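Local coordinates for protein histidine kinase (PDB 5DFY) that probably acts as a light-sensing histidine kinase that transfers a phosphoryl group from ATP to a protein histidine, represented here by a phycocyanobilin-binding GAF domain, at residues A[51-54]-A[55-58]; A[106-109]-A[110-113]; A[177-180]-A[181-185]. All blocks are in the same frame, centred on the assembly; numbering follows the deposited sequence.

Contact 1. Residues A[51-54]-A[55-58]; sequences LQNI and FRAT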
ATOM      1  N   LEU A  51     -12.131   9.554  -7.392  1.00 40.46           N
ATOM      2  CA  LEU A  51     -11.646   8.289  -7.930  1.00 38.31           C
ATOM      3  C   LEU A  51     -11.708   8.238  -9.450  1.00 33.09           C
ATOM      4  O   LEU A  51     -10.748   7.827 -10.083  1.00 29.06           O
ATOM      5  CB  LEU A  51     -12.443   7.114  -7.373  1.00 44.53           C
ATOM      6  CG  LEU A  51     -11.991   6.429  -6.079  1.00 41.00           C
ATOM      7  CD1 LEU A  51     -12.737   5.116  -5.967  1.00 43.77           C
ATOM      8  CD2 LEU A  51     -10.485   6.193  -6.003  1.00 36.46           C
ATOM      9  N   GLN A  52     -12.830   8.622 -10.052  1.00 34.36           N
ATOM     10  CA  GLN A  52     -12.896   8.562 -11.508  1.00 33.32           C
ATOM     11  C   GLN A  52     -11.873   9.509 -12.112  1.00 24.95           C
ATOM     12  O   GLN A  52     -11.335   9.221 -13.167  1.00 26.36           O
ATOM     13  CB  GLN A  52     -14.296   8.874 -12.035  1.00 38.93           C
ATOM     14  CG  GLN A  52     -15.236   7.660 -12.047  1.00 37.15           C
ATOM     15  CD  GLN A  52     -14.803   6.531 -13.001  1.00 41.30           C
ATOM     16  OE1 GLN A  52     -14.281   6.769 -14.099  1.00 42.08           O
ATOM     17  NE2 GLN A  52     -15.016   5.295 -12.569  1.00 41.60           N
ATOM     18  N   ASN A  53     -11.561  10.604 -11.428  1.00 25.31           N
ATOM     19  CA  ASN A  53     -10.505  11.488 -11.890  1.00 27.16           C
ATOM     20  C   ASN A  53      -9.153  10.781 -11.888  1.00 24.51           C
ATOM     21  O   ASN A  53      -8.357  10.981 -12.789  1.00 26.43           O
ATOM     22  CB  ASN A  53     -10.402  12.753 -11.039  1.00 35.06           C
ATOM     23  CG  ASN A  53     -11.432  13.803 -11.415  1.00 46.72           C
ATOM     24  OD1 ASN A  53     -12.119  13.692 -12.435  1.00 45.19           O
ATOM     25  ND2 ASN A  53     -11.529  14.846 -10.595  1.00 51.22           N
ATOM     26  N   ILE A  54      -8.888   9.977 -10.862  1.00 23.79           N
ATOM     27  CA  ILE A  54      -7.637   9.233 -10.800  1.00 21.47           C
ATOM     28  C   ILE A  54      -7.572   8.222 -11.953  1.00 19.89           C
ATOM     29  O   ILE A  54      -6.544   8.099 -12.619  1.00 22.16           O
ATOM     30  CB  ILE A  54      -7.490   8.510  -9.446  1.00 23.19           C
ATOM     31  CG1 ILE A  54      -7.249   9.549  -8.348  1.00 26.74           C
ATOM     32  CG2 ILE A  54      -6.350   7.498  -9.484  1.00 27.44           C
ATOM     33  CD1 ILE A  54      -7.446   8.993  -6.939  1.00 31.69           C
ATOM     34  N   PHE A  55      -8.666   7.507 -12.177  1.00 20.50           N
ATOM     35  CA  PHE A  55      -8.718   6.513 -13.237  1.00 18.66           C
ATOM     36  C   PHE A  55      -8.580   7.161 -14.602  1.00 21.86           C
ATOM     37  O   PHE A  55      -7.904   6.636 -15.488  1.00 21.90           O
ATOM     38  CB  PHE A  55     -10.022   5.712 -13.181  1.00 20.87           C
ATOM     39  CG  PHE A  55     -10.223   4.970 -11.902  1.00 21.27           C
ATOM     40  CD1 PHE A  55      -9.174   4.284 -11.310  1.00 21.35           C
ATOM     41  CD2 PHE A  55     -11.452   4.955 -11.281  1.00 29.58           C
ATOM     42  CE1 PHE A  55      -9.355   3.595 -10.119  1.00 25.46           C
ATOM     43  CE2 PHE A  55     -11.629   4.287 -10.085  1.00 34.38           C
ATOM     44  CZ  PHE A  55     -10.569   3.613  -9.503  1.00 26.46           C
ATOM     45  N   ARG A  56      -9.256   8.312 -14.770  1.00 20.90           N
ATOM     46  CA  ARG A  56      -9.110   9.016 -16.048  1.00 23.26           C
ATOM     47  C   ARG A  56      -7.665   9.427 -16.279  1.00 22.65           C
ATOM     48  O   ARG A  56      -7.089   9.183 -17.349  1.00 22.05           O
ATOM     49  CB  ARG A  56     -10.034  10.240 -16.077  1.00 24.59           C
ATOM     50  CG  ARG A  56     -10.012  11.005 -17.398  1.00 27.31           C
ATOM     51  CD  ARG A  56     -10.960  12.199 -17.325  1.00 36.43           C
ATOM     52  NE  ARG A  56     -10.513  13.181 -16.337  1.00 50.00           N
ATOM     53  CZ  ARG A  56     -11.069  13.361 -15.137  1.00 56.57           C
ATOM     54  NH1 ARG A  56     -12.108  12.617 -14.751  1.00 61.51           N
ATOM     55  NH2 ARG A  56     -10.579  14.287 -14.314  1.00 57.47           N
ATOM     56  N   ALA A  57      -7.050  10.025 -15.293  1.00 21.05           N
ATOM     57  CA  ALA A  57      -5.697  10.513 -15.462  1.00 21.53           C
ATOM     58  C   ALA A  57      -4.764   9.363 -15.802  1.00 23.05           C
ATOM     59  O   ALA A  57      -3.962   9.459 -16.720  1.00 22.52           O
ATOM     60  CB  ALA A  57      -5.212  11.240 -14.203  1.00 24.63           C
ATOM     61  N   THR A  58      -4.873   8.271 -15.058  1.00 19.49           N
ATOM     62  CA  THR A  58      -3.975   7.149 -15.272  1.00 19.90           C
ATOM     63  C   THR A  58      -4.195   6.534 -16.641  1.00 18.17           C
ATOM     64  O   THR A  58      -3.239   6.255 -17.357  1.00 19.81           O
ATOM     65  CB  THR A  58      -4.157   6.051 -14.194  1.00 21.56           C
ATOM     66  OG1 THR A  58      -3.759   6.569 -12.920  1.00 23.63           O
ATOM     67  CG2 THR A  58      -3.316   4.823 -14.524  1.00 20.97           C
TER
HETATM   68  O   HOH W   1      -3.810   9.044 -11.568  1.00 28.32           O
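N53 and R56 lie side by side on one turn of helix 50-66, both side chains pointing the same way, yet their flat ends are turned almost square to each other: the amide and guanidinium planes stand 84° apart. R56 leaves its backbone extended, with CG anti to the backbone N (chi1 -177°), and the bend at chi3 (65°) brings the guanidinium back over N53. There R56 NH1 donates to N53 OD1 at 2.6 Å, and the oxygen lies in the guanidinium plane. R56 NH2 makes a weak second approach to the same N53 OD1 at 2.5 Å; both contacts are bent and cramped, which leaves the NH2 bond doubtful in detail. N53 O sits over the centre of one guanidinium face.

The other side of the turn is aromatic. L51 O lies 3.1 Å above one face of the F55 ring, displaced toward its rim, while L51 CB approaches F55 CE2 at 4.0 Å. Q52 comes to the edge instead, its NE2 being 3.8 Å from F55 CD2 and near the ring plane. That amide is fixed from outside, by H86 and the carbonyl of I85, so it frames the ring while bonding to strand 82-89.

Further along, a water donates to I54 O at 3.1 Å and also binds T58 OG1 at 2.8 Å, bridging the carbonyl to a hydroxyl four residues on. Beneath all this run regular i to i+4 backbone bonds, such as F55 N to L51 O.

I54 and T58 rest on L192, and F55 on V196 and I85. The segment is thus an amphipathic alpha-helix, polar along N53 and R56, whose apolar side packs against helix 179-203 and the sheet of the GAF domain.

Contact 2. Residues A[106-109]-A[110-113]; sequences WQDT and YLQE. With CYC (phycocyanobilin), chain B.
D108 joins the loop to the helix by using its two carboxylate oxygens for different tasks. OD1 accepts from L111 N at 2.9 Å, with an N-H...O angle of 165°, which makes D108 the N-cap of helix 109-113. OD2 turns to the chromophore: phycocyanobilin NC donates to D108 OD2 at 2.6 Å and ND donates to it at 3.0 Å, the latter almost straight at 174°; NA also lies 2.6 Å from D108 OD2. With CG anti to the backbone N (chi1 -163°), the carboxylate can reach the first turn and the bilin nitrogens together.

This is the tight part. W106 lays one indole face over the terminal lactam ring that carries NB and OB, its CH2 being 3.5 Å from NB, and W106 NE1 makes a weak bond to OC, the carbonyl at the other end of the tetrapyrrole. Y110 presents a ring face to the ring that carries ND, CG lying 3.5 Å from C3D, while the propionate oxygen O2A meets the Y110 ring at its edge, in plane. Cutting W106 back to an alanine is likely to leave the NB ring without this aromatic cover and freer to turn, and OC without this weak N-H contact.

The outward side is looser. E113 is exposed, and its extended chain runs back past T109, with CG 3.2 Å from T109 O; the firm link there is the backbone bond from E113 N to T109 O at 2.8 Å.

Residues 106-108 form loop after strand 82-89 and run into helix 109-113. W106 packs on H139, N142 and L143 of helix 137-145, which also carries C138, the covalent attachment point of the bilin, and L111 leans on Y119.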
ATOM      1  N   TRP A 106     -17.010  -9.114 -18.936  1.00 29.22           N
ATOM      2  CA  TRP A 106     -16.020 -10.075 -19.390  1.00 28.49           C
ATOM      3  C   TRP A 106     -15.939 -11.120 -18.286  1.00 31.15           C
ATOM      4  O   TRP A 106     -15.305 -10.907 -17.247  1.00 31.76           O
ATOM      5  CB  TRP A 106     -14.686  -9.381 -19.659  1.00 25.43           C
ATOM      6  CG  TRP A 106     -13.569 -10.249 -20.138  1.00 27.66           C
ATOM      7  CD1 TRP A 106     -13.436 -11.604 -19.998  1.00 30.33           C
ATOM      8  CD2 TRP A 106     -12.396  -9.802 -20.824  1.00 22.49           C
ATOM      9  NE1 TRP A 106     -12.246 -12.021 -20.552  1.00 26.92           N
ATOM     10  CE2 TRP A 106     -11.590 -10.932 -21.061  1.00 23.59           C
ATOM     11  CE3 TRP A 106     -11.943  -8.548 -21.250  1.00 24.09           C
ATOM     12  CZ2 TRP A 106     -10.371 -10.848 -21.710  1.00 23.24           C
ATOM     13  CZ3 TRP A 106     -10.729  -8.468 -21.900  1.00 23.28           C
ATOM     14  CH2 TRP A 106      -9.955  -9.606 -22.121  1.00 23.73           C
ATOM     15  N   GLN A 107     -16.549 -12.153 -18.462  1.00 28.93           N
ATOM     16  CA  GLN A 107     -16.720 -13.154 -17.424  1.00 37.90           C
ATOM     17  C   GLN A 107     -15.637 -14.186 -17.562  1.00 36.14           C
ATOM     18  O   GLN A 107     -15.852 -15.278 -18.094  1.00 37.33           O
ATOM     19  CB  GLN A 107     -18.094 -13.795 -17.520  1.00 39.07           C
ATOM     20  CG  GLN A 107     -19.207 -12.834 -17.203  1.00 43.90           C
ATOM     21  CD  GLN A 107     -20.564 -13.461 -17.373  1.00 69.16           C
ATOM     22  OE1 GLN A 107     -20.728 -14.416 -18.134  1.00 64.11           O
ATOM     23  NE2 GLN A 107     -21.553 -12.929 -16.655  1.00 82.91           N
ATOM     24  N   ASP A 108     -14.604 -13.879 -17.021  1.00 31.35           N
ATOM     25  CA  ASP A 108     -13.460 -14.738 -17.168  1.00 26.98           C
ATOM     26  C   ASP A 108     -13.407 -15.771 -16.049  1.00 28.86           C
ATOM     27  O   ASP A 108     -12.999 -15.493 -14.914  1.00 28.51           O
ATOM     28  CB  ASP A 108     -12.176 -13.931 -17.201  1.00 27.35           C
ATOM     29  CG  ASP A 108     -11.052 -14.732 -17.743  1.00 24.50           C
ATOM     30  OD1 ASP A 108     -10.565 -15.618 -17.006  1.00 28.40           O
ATOM     31  OD2 ASP A 108     -10.675 -14.498 -18.896  1.00 26.58           O
ATOM     32  N   THR A 109     -13.820 -16.982 -16.390  1.00 29.94           N
ATOM     33  CA  THR A 109     -13.893 -18.054 -15.415  1.00 32.26           C
ATOM     34  C   THR A 109     -12.516 -18.391 -14.844  1.00 27.76           C
ATOM     35  O   THR A 109     -12.405 -18.781 -13.691  1.00 26.86           O
ATOM     36  CB  THR A 109     -14.528 -19.307 -16.050  1.00 35.57           C
ATOM     37  OG1 THR A 109     -13.837 -19.630 -17.257  1.00 42.91           O
ATOM     38  CG2 THR A 109     -15.961 -19.032 -16.400  1.00 39.77           C
ATOM     39  N   TYR A 110     -11.462 -18.225 -15.635  1.00 25.50           N
ATOM     40  CA  TYR A 110     -10.116 -18.575 -15.190  1.00 25.37           C
ATOM     41  C   TYR A 110      -9.613 -17.640 -14.093  1.00 24.83           C
ATOM     42  O   TYR A 110      -9.068 -18.091 -13.083  1.00 25.82           O
ATOM     43  CB  TYR A 110      -9.151 -18.569 -16.366  1.00 26.09           C
ATOM     44  CG  TYR A 110      -7.731 -18.956 -16.027  1.00 28.88           C
ATOM     45  CD1 TYR A 110      -6.814 -18.016 -15.585  1.00 27.81           C
ATOM     46  CD2 TYR A 110      -7.305 -20.269 -16.152  1.00 32.96           C
ATOM     47  CE1 TYR A 110      -5.511 -18.375 -15.276  1.00 28.25           C
ATOM     48  CE2 TYR A 110      -6.018 -20.628 -15.847  1.00 29.50           C
ATOM     49  CZ  TYR A 110      -5.123 -19.684 -15.413  1.00 31.89           C
ATOM     50  OH  TYR A 110      -3.834 -20.051 -15.116  1.00 33.27           O
ATOM     51  N   LEU A 111      -9.771 -16.329 -14.280  1.00 22.37           N
ATOM     52  CA  LEU A 111      -9.367 -15.402 -13.217  1.00 27.92           C
ATOM     53  C   LEU A 111     -10.158 -15.646 -11.962  1.00 25.18           C
ATOM     54  O   LEU A 111      -9.638 -15.583 -10.848  1.00 26.97           O
ATOM     55  CB  LEU A 111      -9.557 -13.941 -13.641  1.00 25.36           C
ATOM     56  CG  LEU A 111      -8.579 -13.350 -14.640  1.00 27.08           C
ATOM     57  CD1 LEU A 111      -9.012 -11.930 -14.939  1.00 23.96           C
ATOM     58  CD2 LEU A 111      -7.161 -13.372 -14.115  1.00 27.90           C
ATOM     59  N   GLN A 112     -11.444 -15.901 -12.133  1.00 24.62           N
ATOM     60  CA  GLN A 112     -12.295 -16.139 -10.983  1.00 25.92           C
ATOM     61  C   GLN A 112     -11.885 -17.387 -10.229  1.00 27.54           C
ATOM     62  O   GLN A 112     -11.709 -17.351  -9.023  1.00 26.07           O
ATOM     63  CB  GLN A 112     -13.742 -16.245 -11.430  1.00 27.08           C
ATOM     64  CG  GLN A 112     -14.694 -16.445 -10.300  1.00 33.50           C
ATOM     65  CD  GLN A 112     -16.098 -16.015 -10.670  1.00 36.00           C
ATOM     66  OE1 GLN A 112     -16.824 -15.455  -9.852  1.00 43.73           O
ATOM     67  NE2 GLN A 112     -16.479 -16.259 -11.916  1.00 44.01           N
ATOM     68  N   GLU A 113     -11.710 -18.497 -10.950  1.00 28.90           N
ATOM     69  CA  GLU A 113     -11.373 -19.765 -10.301  1.00 24.63           C
ATOM     70  C   GLU A 113     -10.001 -19.728  -9.652  1.00 28.04           C
ATOM     71  O   GLU A 113      -9.769 -20.403  -8.657  1.00 29.65           O
ATOM     72  CB  GLU A 113     -11.442 -20.919 -11.300  1.00 29.85           C
ATOM     73  CG  GLU A 113     -12.868 -21.229 -11.731  1.00 43.13           C
ATOM     74  CD  GLU A 113     -12.954 -22.261 -12.843  1.00 54.83           C
ATOM     75  OE1 GLU A 113     -11.933 -22.923 -13.135  1.00 56.73           O
ATOM     76  OE2 GLU A 113     -14.050 -22.410 -13.424  1.00 54.31           O
TER
HETATM   77  CHA CYC B 701      -6.712 -16.297 -18.979  1.00 26.32           C
HETATM   78  NA  CYC B 701      -8.086 -14.163 -18.929  1.00 24.29           N
HETATM   79  C1A CYC B 701      -6.870 -14.977 -18.800  1.00 24.47           C
HETATM   80  C2A CYC B 701      -5.764 -14.031 -18.432  1.00 24.14           C
HETATM   81  C3A CYC B 701      -6.297 -12.692 -18.346  1.00 23.11           C
HETATM   82  C4A CYC B 701      -7.732 -12.775 -18.666  1.00 22.26           C
HETATM   83  CMA CYC B 701      -5.495 -11.470 -17.981  1.00 28.08           C
HETATM   84  CAA CYC B 701      -4.343 -14.471 -18.127  1.00 26.23           C
HETATM   85  CBA CYC B 701      -4.461 -14.938 -16.659  1.00 28.30           C
HETATM   86  CGA CYC B 701      -3.208 -15.549 -16.033  1.00 29.74           C
HETATM   87  O1A CYC B 701      -2.264 -15.899 -16.775  1.00 30.23           O
HETATM   88  O2A CYC B 701      -3.116 -15.737 -14.770  1.00 26.48           O
HETATM   89  CHB CYC B 701      -8.785 -11.722 -18.667  1.00 22.65           C
HETATM   90  NB  CYC B 701      -7.448  -9.867 -19.701  1.00 21.42           N
HETATM   91  C1B CYC B 701      -8.565 -10.439 -18.898  1.00 21.20           C
HETATM   92  C2B CYC B 701      -9.409  -9.334 -18.429  1.00 19.78           C
HETATM   93  C3B CYC B 701      -8.877  -8.129 -18.905  1.00 19.14           C
HETATM   94  C4B CYC B 701      -7.674  -8.404 -19.722  1.00 19.96           C
HETATM   95  CMB CYC B 701     -10.642  -9.533 -17.574  1.00 23.46           C
HETATM   96  CAB CYC B 701      -9.431  -6.731 -18.657  1.00 20.98           C
HETATM   97  CBB CYC B 701      -8.472  -5.937 -17.781  1.00 21.36           C
HETATM   98  OB  CYC B 701      -6.945  -7.635 -20.303  1.00 20.15           O
HETATM   99  NC  CYC B 701     -11.998 -16.165 -20.462  1.00 25.04           N
HETATM  100  C1C CYC B 701     -13.047 -15.748 -20.969  1.00 32.53           C
HETATM  101  C2C CYC B 701     -14.115 -17.069 -21.231  1.00 32.81           C
HETATM  102  C3C CYC B 701     -13.705 -17.999 -20.410  1.00 34.32           C
HETATM  103  C4C CYC B 701     -12.121 -17.700 -20.274  1.00 30.66           C
HETATM  104  CMC CYC B 701     -15.609 -16.604 -21.086  1.00 34.72           C
HETATM  105  CAC CYC B 701     -13.952 -19.552 -20.830  1.00 33.04           C
HETATM  106  CBC CYC B 701     -15.420 -19.868 -20.656  1.00 37.10           C
HETATM  107  OC  CYC B 701     -13.317 -14.597 -21.250  1.00 28.74           O
HETATM  108  CHD CYC B 701     -11.179 -18.595 -19.941  1.00 27.80           C
HETATM  109  ND  CYC B 701      -9.200 -17.025 -19.426  1.00 24.97           N
HETATM  110  C1D CYC B 701      -9.742 -18.246 -19.721  1.00 24.77           C
HETATM  111  C2D CYC B 701      -8.747 -19.177 -19.802  1.00 24.55           C
HETATM  112  C3D CYC B 701      -7.574 -18.545 -19.544  1.00 26.96           C
HETATM  113  C4D CYC B 701      -7.862 -17.204 -19.308  1.00 23.52           C
HETATM  114  CMD CYC B 701      -8.989 -20.649 -20.107  1.00 31.51           C
HETATM  115  CAD CYC B 701      -6.206 -19.178 -19.516  1.00 29.40           C
HETATM  116  CBD CYC B 701      -5.472 -18.927 -20.818  1.00 28.02           C
HETATM  117  CGD CYC B 701      -6.174 -19.652 -21.952  1.00 35.00           C
HETATM  118  O1D CYC B 701      -6.807 -19.016 -22.838  1.00 29.69           O
HETATM  119  O2D CYC B 701      -6.142 -20.911 -22.025  1.00 34.00           O

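Contact 3. Residues A[177-180]-A[181-185]; sequences WQAR and EIHLL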
ATOM      1  N   TRP A 177       5.554  -6.139 -27.489  1.00 24.18           N
ATOM      2  CA  TRP A 177       5.728  -5.332 -26.298  1.00 20.65           C
ATOM      3  C   TRP A 177       7.167  -5.407 -25.802  1.00 25.30           C
ATOM      4  O   TRP A 177       7.697  -6.499 -25.635  1.00 31.19           O
ATOM      5  CB  TRP A 177       4.784  -5.797 -25.202  1.00 24.43           C
ATOM      6  CG  TRP A 177       3.319  -5.775 -25.587  1.00 20.62           C
ATOM      7  CD1 TRP A 177       2.556  -6.842 -25.966  1.00 22.70           C
ATOM      8  CD2 TRP A 177       2.454  -4.636 -25.611  1.00 17.92           C
ATOM      9  NE1 TRP A 177       1.265  -6.440 -26.210  1.00 21.19           N
ATOM     10  CE2 TRP A 177       1.182  -5.088 -25.999  1.00 20.47           C
ATOM     11  CE3 TRP A 177       2.631  -3.273 -25.339  1.00 20.68           C
ATOM     12  CZ2 TRP A 177       0.096  -4.231 -26.129  1.00 23.05           C
ATOM     13  CZ3 TRP A 177       1.555  -2.433 -25.471  1.00 20.99           C
ATOM     14  CH2 TRP A 177       0.303  -2.912 -25.847  1.00 22.46           C
ATOM     15  N   GLN A 178       7.786  -4.249 -25.585  1.00 22.87           N
ATOM     16  CA  GLN A 178       9.173  -4.184 -25.148  1.00 20.96           C
ATOM     17  C   GLN A 178       9.236  -4.368 -23.640  1.00 22.81           C
ATOM     18  O   GLN A 178       8.329  -3.973 -22.926  1.00 21.09           O
ATOM     19  CB  GLN A 178       9.812  -2.855 -25.531  1.00 24.74           C
ATOM     20  CG  GLN A 178       9.822  -2.532 -27.033  1.00 33.16           C
ATOM     21  CD  GLN A 178      10.447  -3.636 -27.898  1.00 50.51           C
ATOM     22  OE1 GLN A 178       9.893  -4.016 -28.934  1.00 58.01           O
ATOM     23  NE2 GLN A 178      11.604  -4.144 -27.478  1.00 47.86           N
ATOM     24  N   ALA A 179      10.321  -4.971 -23.165  1.00 22.52           N
ATOM     25  CA  ALA A 179      10.506  -5.204 -21.738  1.00 21.91           C
ATOM     26  C   ALA A 179      10.339  -3.913 -20.944  1.00 19.72           C
ATOM     27  O   ALA A 179       9.804  -3.919 -19.836  1.00 20.57           O
ATOM     28  CB  ALA A 179      11.872  -5.819 -21.473  1.00 25.43           C
ATOM     29  N   ARG A 180      10.798  -2.807 -21.520  1.00 19.70           N
ATOM     30  CA  ARG A 180      10.699  -1.506 -20.869  1.00 21.07           C
ATOM     31  C   ARG A 180       9.241  -1.100 -20.674  1.00 20.03           C
ATOM     32  O   ARG A 180       8.854  -0.633 -19.602  1.00 20.80           O
ATOM     33  CB  ARG A 180      11.438  -0.441 -21.682  1.00 25.32           C
ATOM     34  CG  ARG A 180      11.090   0.987 -21.295  1.00 33.34           C
ATOM     35  CD  ARG A 180      11.694   1.985 -22.270  1.00 49.33           C
ATOM     36  NE  ARG A 180      11.208   1.781 -23.631  1.00 65.99           N
ATOM     37  CZ  ARG A 180      10.179   2.433 -24.163  1.00 63.34           C
ATOM     38  NH1 ARG A 180       9.522   3.335 -23.447  1.00 53.09           N
ATOM     39  NH2 ARG A 180       9.807   2.184 -25.411  1.00 62.48           N
ATOM     40  N   GLU A 181       8.438  -1.279 -21.717  1.00 19.19           N
ATOM     41  CA  GLU A 181       7.014  -0.932 -21.662  1.00 18.07           C
ATOM     42  C   GLU A 181       6.305  -1.722 -20.566  1.00 18.71           C
ATOM     43  O   GLU A 181       5.442  -1.189 -19.847  1.00 18.26           O
ATOM     44  CB  GLU A 181       6.353  -1.185 -23.029  1.00 19.52           C
ATOM     45  CG  GLU A 181       6.819  -0.196 -24.090  1.00 20.88           C
ATOM     46  CD  GLU A 181       6.421  -0.580 -25.504  1.00 23.07           C
ATOM     47  OE1 GLU A 181       6.376  -1.787 -25.815  1.00 22.19           O
ATOM     48  OE2 GLU A 181       6.156   0.347 -26.294  1.00 24.76           O
ATOM     49  N   ILE A 182       6.637  -3.006 -20.453  1.00 18.79           N
ATOM     50  CA  ILE A 182       6.095  -3.854 -19.396  1.00 17.43           C
ATOM     51  C   ILE A 182       6.485  -3.273 -18.045  1.00 17.92           C
ATOM     52  O   ILE A 182       5.653  -3.156 -17.133  1.00 18.08           O
ATOM     53  CB  ILE A 182       6.589  -5.310 -19.528  1.00 18.63           C
ATOM     54  CG1 ILE A 182       6.130  -5.906 -20.860  1.00 20.93           C
ATOM     55  CG2 ILE A 182       6.068  -6.134 -18.378  1.00 18.85           C
ATOM     56  CD1 ILE A 182       6.750  -7.287 -21.138  1.00 23.20           C
ATOM     57  N   HIS A 183       7.755  -2.906 -17.912  1.00 18.35           N
ATOM     58  CA  HIS A 183       8.235  -2.380 -16.629  1.00 17.44           C
ATOM     59  C   HIS A 183       7.551  -1.066 -16.279  1.00 18.29           C
ATOM     60  O   HIS A 183       7.240  -0.804 -15.116  1.00 17.66           O
ATOM     61  CB  HIS A 183       9.741  -2.169 -16.668  1.00 17.31           C
ATOM     62  CG  HIS A 183      10.491  -3.403 -17.035  1.00 19.83           C
ATOM     63  ND1 HIS A 183      11.723  -3.375 -17.663  1.00 23.99           N
ATOM     64  CD2 HIS A 183      10.170  -4.701 -16.886  1.00 23.51           C
ATOM     65  CE1 HIS A 183      12.125  -4.614 -17.871  1.00 20.34           C
ATOM     66  NE2 HIS A 183      11.199  -5.439 -17.416  1.00 22.83           N
ATOM     67  N   LEU A 184       7.331  -0.232 -17.291  1.00 18.04           N
ATOM     68  CA  LEU A 184       6.695   1.058 -17.087  1.00 18.86           C
ATOM     69  C   LEU A 184       5.240   0.885 -16.650  1.00 17.89           C
ATOM     70  O   LEU A 184       4.794   1.499 -15.690  1.00 18.15           O
ATOM     71  CB  LEU A 184       6.763   1.898 -18.370  1.00 19.04           C
ATOM     72  CG  LEU A 184       5.961   3.199 -18.315  1.00 20.88           C
ATOM     73  CD1 LEU A 184       6.492   4.166 -17.266  1.00 20.86           C
ATOM     74  CD2 LEU A 184       5.986   3.823 -19.690  1.00 24.65           C
ATOM     75  N   LEU A 185       4.491   0.045 -17.352  1.00 16.33           N
ATOM     76  CA  LEU A 185       3.078  -0.111 -17.015  1.00 15.40           C
ATOM     77  C   LEU A 185       2.932  -0.710 -15.618  1.00 17.29           C
ATOM     78  O   LEU A 185       2.034  -0.343 -14.858  1.00 15.62           O
ATOM     79  CB  LEU A 185       2.347  -0.959 -18.053  1.00 16.73           C
ATOM     80  CG  LEU A 185       0.827  -0.937 -17.899  1.00 17.20           C
ATOM     81  CD1 LEU A 185       0.283   0.461 -18.033  1.00 19.28           C
ATOM     82  CD2 LEU A 185       0.197  -1.840 -18.932  1.00 21.33           C
TER
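Q178 and I182 mark the start of helix 179-203: the chain is extended through W177 and Q178 (psi 128° and 148°), turns helical at A179, and returns its first i to i+4 bond from I182 N to Q178 O at 3.1 Å. H183 N to A179 O and L184 N to R180 O repeat the pattern.

Q178 occupies the N-cap position, and the carboxylate of E181, three residues on, accepts from its backbone N-H: Q178 N donates to E181 OE1 at 2.8 Å, nearly straight at 174°, meeting the anti side of the carboxylate. E181 OE2 is held by a salt bridge to R175, so both oxygens are engaged. E181 CG lies over one face of the R180 guanidinium, toward its rim; R180 NH2 is 4.2 Å from E181 OE2, beyond a salt bridge, with no N-H aimed at it. H183 sets one imidazole face over A179 O, which is 2.9 Å from H183 CG, a contact without a hydrogen bond.

W177 CE3 stands 4.1 Å from E181 OE1, while W177 NE1 donates to V127 O and the indole packs on A126, A150 and L152 of the sheet. E181 touches L66 of helix 50-66, L185 enters between V62 and the central strands, and L184 meets F205 of the second subunit.

How the contacts relate
Contacts 1 and 3 belong to the two long helices, 50-66 and 179-203, which pack on each other; the nearest atoms of the two contacts are about 7 Å apart. Contact 2 lies across the chain's centre from contact 1, in a loop and short helix that line the chromophore pocket. Each mixes buried and exposed residues, but the buried ones differ in role: F55 and T58 face helix and sheet, E181 bonds a helix start while W177 packs on the sheet, and W106 and D108 meet the bilin. Carboxylates accept N-H groups at both helix starts, from the N-cap itself in contact 2 and from three residues later in contact 3; contact 1 adds an amide-guanidinium pair and a bridging water to regular backbone bonds.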